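Local coordinates for phosphoribosylaminoimidazole carboxylase (Bombyx mori, PDB 4JA0), which probably catalyses two successive steps of purine biosynthesis, carboxylating aminoimidazole ribonucleotide and then joining the product to aspartate to give SAICAR, at residues Asp278-His281 with Cys282-Ile285; Arg332-Gly335 with Leu336-Leu340; Leu174-Glu177 with Ile178-Ala182; Leu393-Tyr396 with Leu397-Gly400. All coordinates share one frame; numbering follows the deposited sequence.

Interaction 1. Residues Asp278-His281 with Cys282-Ile285; sequences DQEH and CQKI
Q283 reaches back along the first turn of its helix to Q279, and its side chain can be followed atom by atom. Its CB passes 3.6 Å from Q279 O. CG lies beside the backbone N, anti to the carbonyl carbon (chi1 -75°), and comes 3.4 Å from Q279 NE2. With the chain extended beyond CG, CD comes 3.1 Å from Q279 NE2, OE1 accepts from that nitrogen at 2.6 Å, and Q283 NE2 ends near E280 CA, 3.8 Å away. The amide-amide bond is weak, with an N-H...O angle of 125°. Q279 meets it by bending at chi2, and the two amide planes stand 66° apart. Exchanging Q279 for an alanine would probably leave Q283 OE1 without this donor, its amide freer to turn, and L420 of the second subunit without part of its packing. In the backbone, Q283 N donates to Q279 O at 2.9 Å, one of four successive i to i+4 bonds. On the buried side, H281 and I285 meet obliquely, I285 CD1 lying 3.9 Å from H281 NE2, a nitrogen that also makes a weak bond to C351 O. C282 rests on V271 and M273 of the neighbouring strand. This is the opening turn of an amphipathic helix, E280, Q283 and K284 outward and H281, C282 and I285 inward, in the beta-alpha-beta unit 267-273, 279-291, 296-300 of the AIR carboxylase domain.

Interaction 2. Residues Arg332-Gly335 with Leu336-Leu340; sequences RSNG and LGPVL. With SO4 (sulfate ion), chain G.
G335 O accepts from V339 N at 2.9 Å, the first i to i+4 bond of the helix that starts at L336. Just ahead of it, N334 supplies a side-chain cap: its OD1 takes the hydrogen of G337 N at 3.0 Å, nearly straight at 165°, with the donor tilted 15° from the amide plane. CG of N334 stands anti to its own N (chi1 166°), which carries OD1 over the first turn. Its ND2 donates to S365 OG and, weakly, to N350 OD1, which is consistent with the amide being turned this way. P338 crosses the same side chain obliquely, its CD 3.7 Å from N334 OD1. At the far end of the loop, the extended side chain of R332 brings NE to a sulfate, bonding O3 at 3.0 Å and, weakly, O4 at 3.4 Å. The anion, probably from the crystallisation liquor, sits at the guanidinium edge, while NH1 binds V368 O of the third subunit and Y379 of the second subunit makes a cation-pi contact. The whole is a side-chain-capped helix start following strand 323-329 of the parallel sheet, and the sulfate marks an anion-binding spot beside R332 at a subunit interface.

Interaction 3. Residues Leu174-Glu177 with Ile178-Ala182; sequences LIFE and ILEKA
I175 and L179 lie side by side and point the same way, I175 CG2 touching L179 CD1 at 3.8 Å. In I175 it is CG2 that stands anti to the backbone N, with CG1 anti to the carbonyl carbon (chi1 -74°), and this puts the branch methyl next to the leucine one turn on. Round the same apolar side, L174 CG comes to 4.3 Å from I178 CD1. This is part of helix 162-183 in the SAICAR synthetase domain, lying between helix 57-74, strand 188-200 and helix 396-420. Together these chains form the close-packed part of the contact: L71 meets I175 and I178, and L190 meets F176 and L179. F176 marks the change of character. Its CE2 is 3.6 Å from E180 OE2, the ring and carboxylate planes being 58° apart, and R105 takes up the other oxygen of that glutamate, OE1, in a salt bridge. The looser, polar side belongs to E177, E180 and K181, where a water bridges the turn, donating to E177 O at 2.9 Å and to E180 OE2 at 2.8 Å. K181 curls at chi2 and chi3, and its NZ bonds Y346 OH of the fourth subunit. E177 turns instead to R403, forming a salt bridge through OE1. The OE2 atoms of E177 and E180 are 6.2 Å apart, and each carboxylate has its own arginine. Their mutual repulsion is likely to be offset in this way, while the water lets a backbone carbonyl and a buried carboxylate share one small donor.

Interaction 4. Residues Leu393-Tyr396 with Leu397-Gly400; sequences LQDY and LVWG
The N-terminus of the long helix 396-420 is closed here by D395, an N-cap residue whose side chain forms an Asx turn. OD2 accepts from L397 N at 3.1 Å, met on the anti side of the oxygen and 27° out of the carboxylate plane; CG swung anti to the aspartate N (chi1 -169°) brings it there. The backbone O of D395 adds two more bonds, accepting W399 N almost straight on at 3.2 Å and V398 N weakly at 3.0 Å. Meanwhile D395 OD1 rests 3.9 Å from V398 CG2, the two chains crossing at about a right angle. The Y396 ring, with CG between N and the carbonyl carbon, leans on L397: Y396 CE1 lies 4.1 Å from L397 CD1. The tyrosine OH bonds L261 O. W399 turns its ring edge to Y396 O, CE3 lying 3.7 Å away in the plane. A leucine in place of D395 is likely to leave L397 N without its capping acceptor and the first turn more prone to fray. Since the carboxylate sits where the amides of the first turn point, its negative charge and the positive end of the helix probably stabilise each other.

How the interactions relate
Interactions 3 and 4 touch, although they belong to the SAICAR synthetase and AIR carboxylase ranges respectively. K181 CG packs on Y396 CB at 3.5 Å, and K181 CE lies at the same distance from W399 CH2, part of a cation-pi contact. A182 CB rests on the tyrosine ring as well. These contacts lay the start of helix 396-420, which follows helix 380-391 of the carboxylase part, against helix 162-183. Interactions 1 and 2 both lie in the carboxylase part without touching, their centres about 17 Å apart and nearest atoms about 7 Å apart. Only interaction 2 holds the sulfate, and it is about 39 Å, centre to centre, from interaction 3, well away from the joint between the two parts.

Interaction 1. Residues Asp278-His281 with Cys282-Ile285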
loop_
_atom_site.group_PDB
_atom_site.type_symbol
_atom_site.label_atom_id
_atom_site.label_comp_id
_atom_site.label_asym_id
_atom_site.label_seq_id
_atom_site.Cartn_x
_atom_site.Cartn_y
_atom_site.Cartn_z
ATOM N N ASP A 278 -14.779 7.838 21.027
ATOM C CA ASP A 278 -13.365 7.608 21.299
ATOM C C ASP A 278 -13.050 7.537 22.805
ATOM O O ASP A 278 -11.901 7.669 23.229
ATOM C CB ASP A 278 -12.534 8.725 20.637
ATOM C CG ASP A 278 -12.682 8.763 19.103
ATOM O OD1 ASP A 278 -12.927 7.694 18.485
ATOM O OD2 ASP A 278 -12.556 9.876 18.523
ATOM N N GLN A 279 -14.074 7.276 23.602
ATOM C CA GLN A 279 -14.018 7.421 25.054
ATOM C C GLN A 279 -13.067 6.455 25.758
ATOM O O GLN A 279 -12.148 6.879 26.480
ATOM C CB GLN A 279 -15.454 7.313 25.592
ATOM C CG GLN A 279 -15.668 7.352 27.096
ATOM C CD GLN A 279 -15.030 8.532 27.749
ATOM O OE1 GLN A 279 -14.632 9.491 27.089
ATOM N NE2 GLN A 279 -14.934 8.483 29.070
ATOM N N GLU A 280 -13.281 5.164 25.526
ATOM C CA GLU A 280 -12.453 4.116 26.097
ATOM C C GLU A 280 -10.975 4.334 25.748
ATOM O O GLU A 280 -10.090 4.149 26.605
ATOM C CB GLU A 280 -12.923 2.759 25.578
ATOM C CG GLU A 280 -14.111 2.147 26.320
ATOM C CD GLU A 280 -14.108 0.623 26.249
ATOM O OE1 GLU A 280 -13.256 0.059 25.519
ATOM O OE2 GLU A 280 -14.957 -0.010 26.916
ATOM N N HIS A 281 -10.718 4.757 24.505
ATOM C CA HIS A 281 -9.349 5.026 24.060
ATOM C C HIS A 281 -8.740 6.123 24.925
ATOM O O HIS A 281 -7.623 5.995 25.396
ATOM C CB HIS A 281 -9.333 5.443 22.588
ATOM C CG HIS A 281 -7.990 5.881 22.089
ATOM N ND1 HIS A 281 -6.992 4.995 21.750
ATOM C CD2 HIS A 281 -7.475 7.116 21.885
ATOM C CE1 HIS A 281 -5.925 5.663 21.346
ATOM N NE2 HIS A 281 -6.193 6.954 21.419
ATOM N N CYS A 282 -9.499 7.190 25.150
ATOM C CA CYS A 282 -9.025 8.316 25.943
ATOM C C CYS A 282 -8.818 7.970 27.410
ATOM O O CYS A 282 -7.891 8.464 28.059
ATOM C CB CYS A 282 -10.016 9.482 25.827
ATOM S SG CYS A 282 -10.120 10.148 24.155
ATOM N N GLN A 283 -9.702 7.126 27.924
ATOM C CA GLN A 283 -9.594 6.646 29.289
ATOM C C GLN A 283 -8.334 5.784 29.468
ATOM O O GLN A 283 -7.714 5.824 30.525
ATOM C CB GLN A 283 -10.870 5.897 29.681
ATOM C CG GLN A 283 -12.043 6.836 29.949
ATOM C CD GLN A 283 -13.359 6.113 30.207
ATOM O OE1 GLN A 283 -14.277 6.667 30.833
ATOM N NE2 GLN A 283 -13.459 4.875 29.727
ATOM N N LYS A 284 -7.930 5.057 28.423
ATOM C CA LYS A 284 -6.661 4.339 28.458
ATOM C C LYS A 284 -5.470 5.286 28.525
ATOM O O LYS A 284 -4.443 4.953 29.148
ATOM C CB LYS A 284 -6.488 3.418 27.246
ATOM C CG LYS A 284 -7.254 2.123 27.321
ATOM C CD LYS A 284 -6.856 1.225 26.153
ATOM C CE LYS A 284 -7.631 -0.084 26.161
ATOM N NZ LYS A 284 -7.021 -1.121 25.268
ATOM N N ILE A 285 -5.577 6.430 27.853
ATOM C CA ILE A 285 -4.541 7.445 27.941
ATOM C C ILE A 285 -4.570 8.015 29.328
ATOM O O ILE A 285 -3.540 8.091 29.997
ATOM C CB ILE A 285 -4.746 8.601 26.950
ATOM C CG1 ILE A 285 -4.782 8.064 25.516
ATOM C CG2 ILE A 285 -3.637 9.638 27.115
ATOM C CD1 ILE A 285 -4.984 9.110 24.481
#

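Interaction 2. Residues Arg332-Gly335 with Leu336-Leu340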
loop_
_atom_site.group_PDB
_atom_site.type_symbol
_atom_site.label_atom_id
_atom_site.label_comp_id
_atom_site.label_asym_id
_atom_site.label_seq_id
_atom_site.Cartn_x
_atom_site.Cartn_y
_atom_site.Cartn_z
ATOM N N ARG A 332 -10.646 8.535 11.675
ATOM C CA ARG A 332 -10.697 8.937 10.275
ATOM C C ARG A 332 -9.682 10.038 9.964
ATOM O O ARG A 332 -8.588 10.061 10.523
ATOM C CB ARG A 332 -12.109 9.364 9.868
ATOM C CG ARG A 332 -13.168 8.247 9.915
ATOM C CD ARG A 332 -14.539 8.794 9.553
ATOM N NE ARG A 332 -15.611 7.799 9.616
ATOM C CZ ARG A 332 -16.849 8.008 9.169
ATOM N NH1 ARG A 332 -17.179 9.184 8.631
ATOM N NH2 ARG A 332 -17.759 7.043 9.265
ATOM N N SER A 333 -10.043 10.965 9.086
ATOM C CA SER A 333 -9.141 12.075 8.767
ATOM C C SER A 333 -9.039 13.072 9.941
ATOM O O SER A 333 -10.009 13.726 10.336
ATOM C CB SER A 333 -9.577 12.764 7.467
ATOM O OG SER A 333 -8.784 13.899 7.177
ATOM N N ASN A 334 -7.853 13.139 10.520
ATOM C CA ASN A 334 -7.600 13.960 11.696
ATOM C C ASN A 334 -7.258 15.404 11.341
ATOM O O ASN A 334 -6.150 15.695 10.864
ATOM C CB ASN A 334 -6.497 13.300 12.537
ATOM C CG ASN A 334 -5.910 14.222 13.593
ATOM O OD1 ASN A 334 -6.596 15.099 14.146
ATOM N ND2 ASN A 334 -4.634 13.991 13.917
ATOM N N GLY A 335 -8.228 16.299 11.532
ATOM C CA GLY A 335 -7.973 17.721 11.364
ATOM C C GLY A 335 -7.817 18.429 12.698
ATOM O O GLY A 335 -7.280 19.531 12.770
ATOM N N LEU A 336 -8.264 17.764 13.758
ATOM C CA LEU A 336 -8.252 18.295 15.124
ATOM C C LEU A 336 -6.855 18.613 15.623
ATOM O O LEU A 336 -6.586 19.728 16.083
ATOM C CB LEU A 336 -8.914 17.284 16.063
ATOM C CG LEU A 336 -9.138 17.605 17.535
ATOM C CD1 LEU A 336 -9.917 18.915 17.660
ATOM C CD2 LEU A 336 -9.910 16.464 18.186
ATOM N N GLY A 337 -5.979 17.616 15.576
ATOM C CA GLY A 337 -4.609 17.802 15.999
ATOM C C GLY A 337 -3.919 18.919 15.254
ATOM O O GLY A 337 -3.403 19.834 15.875
ATOM N N PRO A 338 -3.903 18.845 13.913
ATOM C CA PRO A 338 -3.274 19.903 13.113
ATOM C C PRO A 338 -3.881 21.260 13.304
ATOM O O PRO A 338 -3.145 22.242 13.234
ATOM C CB PRO A 338 -3.484 19.426 11.681
ATOM C CG PRO A 338 -3.431 17.924 11.809
ATOM C CD PRO A 338 -4.174 17.642 13.099
ATOM N N VAL A 339 -5.181 21.335 13.555
ATOM C CA VAL A 339 -5.797 22.640 13.792
ATOM C C VAL A 339 -5.360 23.210 15.153
ATOM O O VAL A 339 -5.028 24.390 15.241
ATOM C CB VAL A 339 -7.343 22.598 13.584
ATOM C CG1 VAL A 339 -8.051 23.714 14.336
ATOM C CG2 VAL A 339 -7.651 22.693 12.096
ATOM N N LEU A 340 -5.306 22.374 16.191
ATOM C CA LEU A 340 -4.732 22.809 17.470
ATOM C C LEU A 340 -3.307 23.281 17.289
ATOM O O LEU A 340 -2.921 24.364 17.737
ATOM C CB LEU A 340 -4.730 21.669 18.481
ATOM C CG LEU A 340 -6.096 21.331 19.071
ATOM C CD1 LEU A 340 -6.024 20.116 19.979
ATOM C CD2 LEU A 340 -6.609 22.542 19.838
HETATM S S SO4 G . -15.182 4.150 10.308
HETATM O O1 SO4 G . -14.258 3.081 10.688
HETATM O O2 SO4 G . -16.565 3.671 10.384
HETATM O O3 SO4 G . -15.044 5.302 11.207
HETATM O O4 SO4 G . -14.844 4.534 8.936
#

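Interaction 3. Residues Leu174-Glu177 with Ile178-Ala182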
loop_
_atom_site.group_PDB
_atom_site.type_symbol
_atom_site.label_atom_id
_atom_site.label_comp_id
_atom_site.label_asym_id
_atom_site.label_seq_id
_atom_site.Cartn_x
_atom_site.Cartn_y
_atom_site.Cartn_z
ATOM N N LEU A 174 19.679 4.554 40.018
ATOM C CA LEU A 174 18.393 5.249 39.877
ATOM C C LEU A 174 18.046 6.141 41.067
ATOM O O LEU A 174 17.636 7.282 40.892
ATOM C CB LEU A 174 17.284 4.216 39.657
ATOM C CG LEU A 174 15.880 4.728 39.375
ATOM C CD1 LEU A 174 15.971 5.837 38.370
ATOM C CD2 LEU A 174 15.048 3.606 38.812
ATOM N N ILE A 175 18.257 5.618 42.271
ATOM C CA ILE A 175 17.996 6.339 43.515
ATOM C C ILE A 175 18.905 7.550 43.634
ATOM O O ILE A 175 18.477 8.626 44.055
ATOM C CB ILE A 175 18.195 5.414 44.726
ATOM C CG1 ILE A 175 17.029 4.439 44.816
ATOM C CG2 ILE A 175 18.364 6.203 46.027
ATOM C CD1 ILE A 175 17.333 3.247 45.686
ATOM N N PHE A 176 20.166 7.360 43.255
ATOM C CA PHE A 176 21.086 8.465 43.167
ATOM C C PHE A 176 20.564 9.522 42.171
ATOM O O PHE A 176 20.553 10.714 42.471
ATOM C CB PHE A 176 22.456 7.989 42.716
ATOM C CG PHE A 176 23.436 9.102 42.564
ATOM C CD1 PHE A 176 24.211 9.504 43.632
ATOM C CD2 PHE A 176 23.511 9.822 41.372
ATOM C CE1 PHE A 176 25.089 10.562 43.486
ATOM C CE2 PHE A 176 24.374 10.882 41.224
ATOM C CZ PHE A 176 25.167 11.253 42.273
ATOM N N GLU A 177 20.115 9.091 41.001
ATOM C CA GLU A 177 19.686 10.037 39.982
ATOM C C GLU A 177 18.464 10.860 40.425
ATOM O O GLU A 177 18.408 12.082 40.214
ATOM C CB GLU A 177 19.391 9.288 38.692
ATOM C CG GLU A 177 20.639 8.855 37.918
ATOM C CD GLU A 177 20.305 7.886 36.787
ATOM O OE1 GLU A 177 19.216 7.262 36.852
ATOM O OE2 GLU A 177 21.114 7.754 35.834
ATOM N N ILE A 178 17.523 10.197 41.091
ATOM C CA ILE A 178 16.334 10.845 41.629
ATOM C C ILE A 178 16.664 11.902 42.667
ATOM O O ILE A 178 16.211 13.035 42.569
ATOM C CB ILE A 178 15.411 9.807 42.293
ATOM C CG1 ILE A 178 14.790 8.913 41.229
ATOM C CG2 ILE A 178 14.337 10.494 43.151
ATOM C CD1 ILE A 178 14.026 7.774 41.795
ATOM N N LEU A 179 17.478 11.517 43.641
ATOM C CA LEU A 179 17.891 12.409 44.714
ATOM C C LEU A 179 18.796 13.513 44.188
ATOM O O LEU A 179 18.770 14.642 44.695
ATOM C CB LEU A 179 18.602 11.623 45.813
ATOM C CG LEU A 179 17.715 10.567 46.466
ATOM C CD1 LEU A 179 18.533 9.773 47.441
ATOM C CD2 LEU A 179 16.543 11.222 47.169
ATOM N N GLU A 180 19.585 13.183 43.167
ATOM C CA GLU A 180 20.466 14.147 42.533
ATOM C C GLU A 180 19.592 15.251 41.985
ATOM O O GLU A 180 19.899 16.445 42.116
ATOM C CB GLU A 180 21.282 13.492 41.407
ATOM C CG GLU A 180 22.300 14.436 40.768
ATOM C CD GLU A 180 23.101 13.860 39.590
ATOM O OE1 GLU A 180 24.234 14.361 39.372
ATOM O OE2 GLU A 180 22.625 12.934 38.887
ATOM N N LYS A 181 18.478 14.829 41.384
ATOM C CA LYS A 181 17.522 15.738 40.782
ATOM C C LYS A 181 16.833 16.591 41.859
ATOM O O LYS A 181 16.803 17.824 41.764
ATOM C CB LYS A 181 16.503 14.909 40.002
ATOM C CG LYS A 181 16.002 15.574 38.746
ATOM C CD LYS A 181 17.174 15.885 37.823
ATOM C CE LYS A 181 17.602 14.696 36.997
ATOM N NZ LYS A 181 18.704 15.102 36.071
ATOM N N ALA A 182 16.367 15.943 42.923
ATOM C CA ALA A 182 15.730 16.638 44.033
ATOM C C ALA A 182 16.622 17.731 44.617
ATOM O O ALA A 182 16.216 18.885 44.689
ATOM C CB ALA A 182 15.326 15.647 45.118
HETATM O O HOH W 1 20.007 13.016 38.044
#

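Interaction 4. Residues Leu393-Tyr396 with Leu397-Gly400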
loop_
_atom_site.group_PDB
_atom_site.type_symbol
_atom_site.label_atom_id
_atom_site.label_comp_id
_atom_site.label_asym_id
_atom_site.label_seq_id
_atom_site.Cartn_x
_atom_site.Cartn_y
_atom_site.Cartn_z
ATOM N N LEU A 393 10.146 17.314 32.575
ATOM C CA LEU A 393 11.219 18.296 32.509
ATOM C C LEU A 393 11.035 19.351 33.614
ATOM O O LEU A 393 11.951 20.100 33.933
ATOM C CB LEU A 393 11.276 18.954 31.137
ATOM C CG LEU A 393 11.685 18.061 29.970
ATOM C CD1 LEU A 393 11.820 18.883 28.712
ATOM C CD2 LEU A 393 12.968 17.312 30.252
ATOM N N GLN A 394 9.855 19.389 34.218
ATOM C CA GLN A 394 9.586 20.367 35.253
ATOM C C GLN A 394 9.263 19.724 36.591
ATOM O O GLN A 394 9.185 20.394 37.610
ATOM C CB GLN A 394 8.410 21.242 34.846
ATOM C CG GLN A 394 8.833 22.409 33.999
ATOM C CD GLN A 394 7.662 23.157 33.435
ATOM O OE1 GLN A 394 6.571 22.610 33.289
ATOM N NE2 GLN A 394 7.880 24.416 33.098
ATOM N N ASP A 395 9.053 18.421 36.585
ATOM C CA ASP A 395 8.610 17.748 37.780
ATOM C C ASP A 395 9.463 16.519 37.947
ATOM O O ASP A 395 9.194 15.512 37.296
ATOM C CB ASP A 395 7.154 17.336 37.621
ATOM C CG ASP A 395 6.541 16.857 38.918
ATOM O OD1 ASP A 395 5.307 16.990 39.069
ATOM O OD2 ASP A 395 7.283 16.329 39.781
ATOM N N TYR A 396 10.472 16.571 38.814
ATOM C CA TYR A 396 11.430 15.471 38.847
ATOM C C TYR A 396 10.747 14.176 39.253
ATOM O O TYR A 396 11.208 13.086 38.910
ATOM C CB TYR A 396 12.642 15.772 39.746
ATOM C CG TYR A 396 12.400 15.592 41.220
ATOM C CD1 TYR A 396 12.579 14.363 41.830
ATOM C CD2 TYR A 396 12.002 16.664 42.005
ATOM C CE1 TYR A 396 12.349 14.205 43.173
ATOM C CE2 TYR A 396 11.781 16.524 43.334
ATOM C CZ TYR A 396 11.954 15.291 43.925
ATOM O OH TYR A 396 11.731 15.146 45.280
ATOM N N LEU A 397 9.617 14.307 39.936
ATOM C CA LEU A 397 8.882 13.148 40.408
ATOM C C LEU A 397 8.241 12.360 39.278
ATOM O O LEU A 397 8.200 11.128 39.308
ATOM C CB LEU A 397 7.796 13.574 41.375
ATOM C CG LEU A 397 7.552 12.441 42.353
ATOM C CD1 LEU A 397 8.557 12.627 43.513
ATOM C CD2 LEU A 397 6.111 12.395 42.830
ATOM N N VAL A 398 7.710 13.069 38.290
ATOM C CA VAL A 398 7.167 12.398 37.125
ATOM C C VAL A 398 8.323 11.730 36.403
ATOM O O VAL A 398 8.273 10.539 36.078
ATOM C CB VAL A 398 6.455 13.392 36.202
ATOM C CG1 VAL A 398 6.204 12.768 34.844
ATOM C CG2 VAL A 398 5.153 13.808 36.818
ATOM N N TRP A 399 9.395 12.492 36.224
ATOM C CA TRP A 399 10.611 11.994 35.606
ATOM C C TRP A 399 11.174 10.765 36.343
ATOM O O TRP A 399 11.619 9.812 35.706
ATOM C CB TRP A 399 11.618 13.138 35.554
ATOM C CG TRP A 399 12.930 12.777 34.995
ATOM C CD1 TRP A 399 13.322 12.845 33.687
ATOM C CD2 TRP A 399 14.053 12.289 35.729
ATOM N NE1 TRP A 399 14.621 12.424 33.563
ATOM C CE2 TRP A 399 15.095 12.081 34.807
ATOM C CE3 TRP A 399 14.279 12.009 37.081
ATOM C CZ2 TRP A 399 16.354 11.615 35.201
ATOM C CZ3 TRP A 399 15.522 11.541 37.464
ATOM C CH2 TRP A 399 16.544 11.351 36.530
ATOM N N GLY A 400 11.126 10.777 37.676
ATOM C CA GLY A 400 11.499 9.611 38.455
ATOM C C GLY A 400 10.655 8.406 38.059
ATOM O O GLY A 400 11.190 7.328 37.753
#